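Local coordinates for DUF2018 family protein (Campylobacter jejuni subsp. jejuni, PDB 4NPX) that is of unknown function but forms an all-helical two-chain assembly as a member of the DUF2018 family, at residues E97-N100 against D101-E105. Residues are numbered along the deposited sequence; the frame is centred on the assembly and turned at random.
Sequences ERQN and DIYIE
Along the C-terminal helix 92-111, two turns carry an i to i+3 salt bridge between Arg98 and Asp101 on one flank and a water bridge between Gln99 and Tyr103 on another. Arg98, bent at chi2 and chi3 (-60° and -51°), curls forward along the helix, and its guanidinium lies with one face over Asp101. NH1 of Arg98 is 3.2 Å from OD2 of Asp101, but the oxygen sits well out of the guanidinium plane, so the attraction is one of charge and no N-H points at it. The carboxylate of Glu97 also approaches, OE2 4.2 Å from OD1 of Asp101, and Arg98 probably eases that repulsion between like charges.

Tyr103 lays its ring across the preceding turn: Gln99 O stands over one face, near the rim, 3.2 Å from Tyr103 CD2, while Asn100 OD1 meets the ring edge, 3.6 Å from the same carbon. At the far end a water is hydrogen-bonded to Tyr103 OH at 2.8 Å and donates a weak bond to Gln99 OE1, tying the phenol to the extended glutamine. Gln99 O also accepts the nearly straight backbone bond (168°) from Tyr103 N. The bond from Asp101 N to Glu97 O is weak at 3.3 Å.

Beyond this stretch, Asn100 and Tyr103 rest on Pro40 and Lys41 of helix 40-49. The second subunit brings up its helix 53-76: Ile68 of that chain packs on Arg98, Gln99 and Ile102, its Glu61 lies against Tyr103, and O of that Glu61 takes a weak hydrogen bond from Gln99 NE2.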
loop_
_atom_site.group_PDB
_atom_site.type_symbol
_atom_site.label_atom_id
_atom_site.label_comp_id
_atom_site.label_asym_id
_atom_site.label_seq_id
_atom_site.Cartn_x
_atom_site.Cartn_y
_atom_site.Cartn_z
ATOM N N GLU A 97 -8.202 6.545 11.701
ATOM C CA GLU A 97 -8.228 5.351 12.591
ATOM C C GLU A 97 -7.659 4.102 11.889
ATOM O O GLU A 97 -6.817 3.379 12.471
ATOM C CB GLU A 97 -9.647 5.132 13.109
ATOM C CG GLU A 97 -9.864 3.833 13.893
ATOM C CD GLU A 97 -9.283 3.820 15.286
ATOM O OE1 GLU A 97 -8.979 4.928 15.795
ATOM O OE2 GLU A 97 -9.174 2.683 15.877
ATOM N N ARG A 98 -8.150 3.810 10.695
ATOM C CA ARG A 98 -7.652 2.661 9.968
ATOM C C ARG A 98 -6.172 2.848 9.556
ATOM O O ARG A 98 -5.415 1.854 9.392
ATOM C CB ARG A 98 -8.516 2.428 8.767
ATOM C CG ARG A 98 -9.886 1.834 9.029
ATOM C CD ARG A 98 -9.875 0.477 9.706
ATOM N NE ARG A 98 -9.011 -0.520 9.080
ATOM C CZ ARG A 98 -8.720 -1.689 9.627
ATOM N NH1 ARG A 98 -9.341 -2.092 10.770
ATOM N NH2 ARG A 98 -7.887 -2.503 8.985
ATOM N N GLN A 99 -5.723 4.098 9.368
ATOM C CA GLN A 99 -4.356 4.276 8.917
ATOM C C GLN A 99 -3.456 3.737 10.062
ATOM O O GLN A 99 -2.432 3.122 9.789
ATOM C CB GLN A 99 -4.005 5.684 8.551
ATOM C CG GLN A 99 -4.480 6.163 7.205
ATOM C CD GLN A 99 -4.332 7.614 7.022
ATOM O OE1 GLN A 99 -4.578 8.415 7.933
ATOM N NE2 GLN A 99 -3.978 8.008 5.816
ATOM N N ASN A 100 -3.773 4.088 11.297
ATOM C CA ASN A 100 -3.005 3.576 12.445
ATOM C C ASN A 100 -2.990 2.082 12.543
ATOM O O ASN A 100 -1.942 1.509 12.830
ATOM C CB ASN A 100 -3.455 4.181 13.727
ATOM C CG ASN A 100 -3.141 5.685 13.760
ATOM O OD1 ASN A 100 -2.055 6.159 13.294
ATOM N ND2 ASN A 100 -4.097 6.448 14.214
ATOM N N ASP A 101 -4.110 1.437 12.273
ATOM C CA ASP A 101 -4.161 0.007 12.322
ATOM C C ASP A 101 -3.238 -0.595 11.249
ATOM O O ASP A 101 -2.583 -1.609 11.514
ATOM C CB ASP A 101 -5.574 -0.467 12.027
ATOM C CG ASP A 101 -6.611 -0.004 13.031
ATOM O OD1 ASP A 101 -6.302 0.178 14.199
ATOM O OD2 ASP A 101 -7.804 0.030 12.653
ATOM N N ILE A 102 -3.168 0.022 10.071
ATOM C CA ILE A 102 -2.336 -0.406 8.967
ATOM C C ILE A 102 -0.841 -0.219 9.319
ATOM O O ILE A 102 -0.039 -1.138 9.111
ATOM C CB ILE A 102 -2.704 0.253 7.673
ATOM C CG1 ILE A 102 -4.048 -0.308 7.128
ATOM C CG2 ILE A 102 -1.641 -0.041 6.618
ATOM C CD1 ILE A 102 -4.365 0.451 5.858
ATOM N N TYR A 103 -0.488 0.918 9.888
ATOM C CA TYR A 103 0.878 1.131 10.378
ATOM C C TYR A 103 1.274 -0.018 11.317
ATOM O O TYR A 103 2.347 -0.595 11.167
ATOM C CB TYR A 103 1.067 2.483 11.102
ATOM C CG TYR A 103 0.767 3.691 10.240
ATOM C CD1 TYR A 103 1.242 3.795 8.936
ATOM C CD2 TYR A 103 0.107 4.765 10.757
ATOM C CE1 TYR A 103 0.922 4.880 8.125
ATOM C CE2 TYR A 103 -0.201 5.881 9.952
ATOM C CZ TYR A 103 0.222 5.932 8.629
ATOM O OH TYR A 103 -0.064 7.077 7.826
ATOM N N ILE A 104 0.429 -0.311 12.308
ATOM C CA ILE A 104 0.698 -1.394 13.227
ATOM C C ILE A 104 0.882 -2.772 12.579
ATOM O O ILE A 104 1.904 -3.398 12.779
ATOM C CB ILE A 104 -0.383 -1.425 14.331
ATOM C CG1 ILE A 104 -0.290 -0.117 15.101
ATOM C CG2 ILE A 104 -0.136 -2.593 15.237
ATOM C CD1 ILE A 104 -1.428 0.157 16.059
ATOM N N GLU A 105 -0.076 -3.161 11.758
ATOM C CA GLU A 105 -0.199 -4.461 11.066
ATOM C C GLU A 105 1.000 -4.677 10.157
ATOM O O GLU A 105 1.682 -5.677 10.202
ATOM C CB GLU A 105 -1.464 -4.472 10.112
ATOM C CG GLU A 105 -1.323 -5.594 9.026
ATOM C CD GLU A 105 -1.780 -5.293 7.594
ATOM O OE1 GLU A 105 -2.262 -4.176 7.267
ATOM O OE2 GLU A 105 -1.624 -6.226 6.748
HETATM O O HOH W 1 -1.835 8.776 9.203
#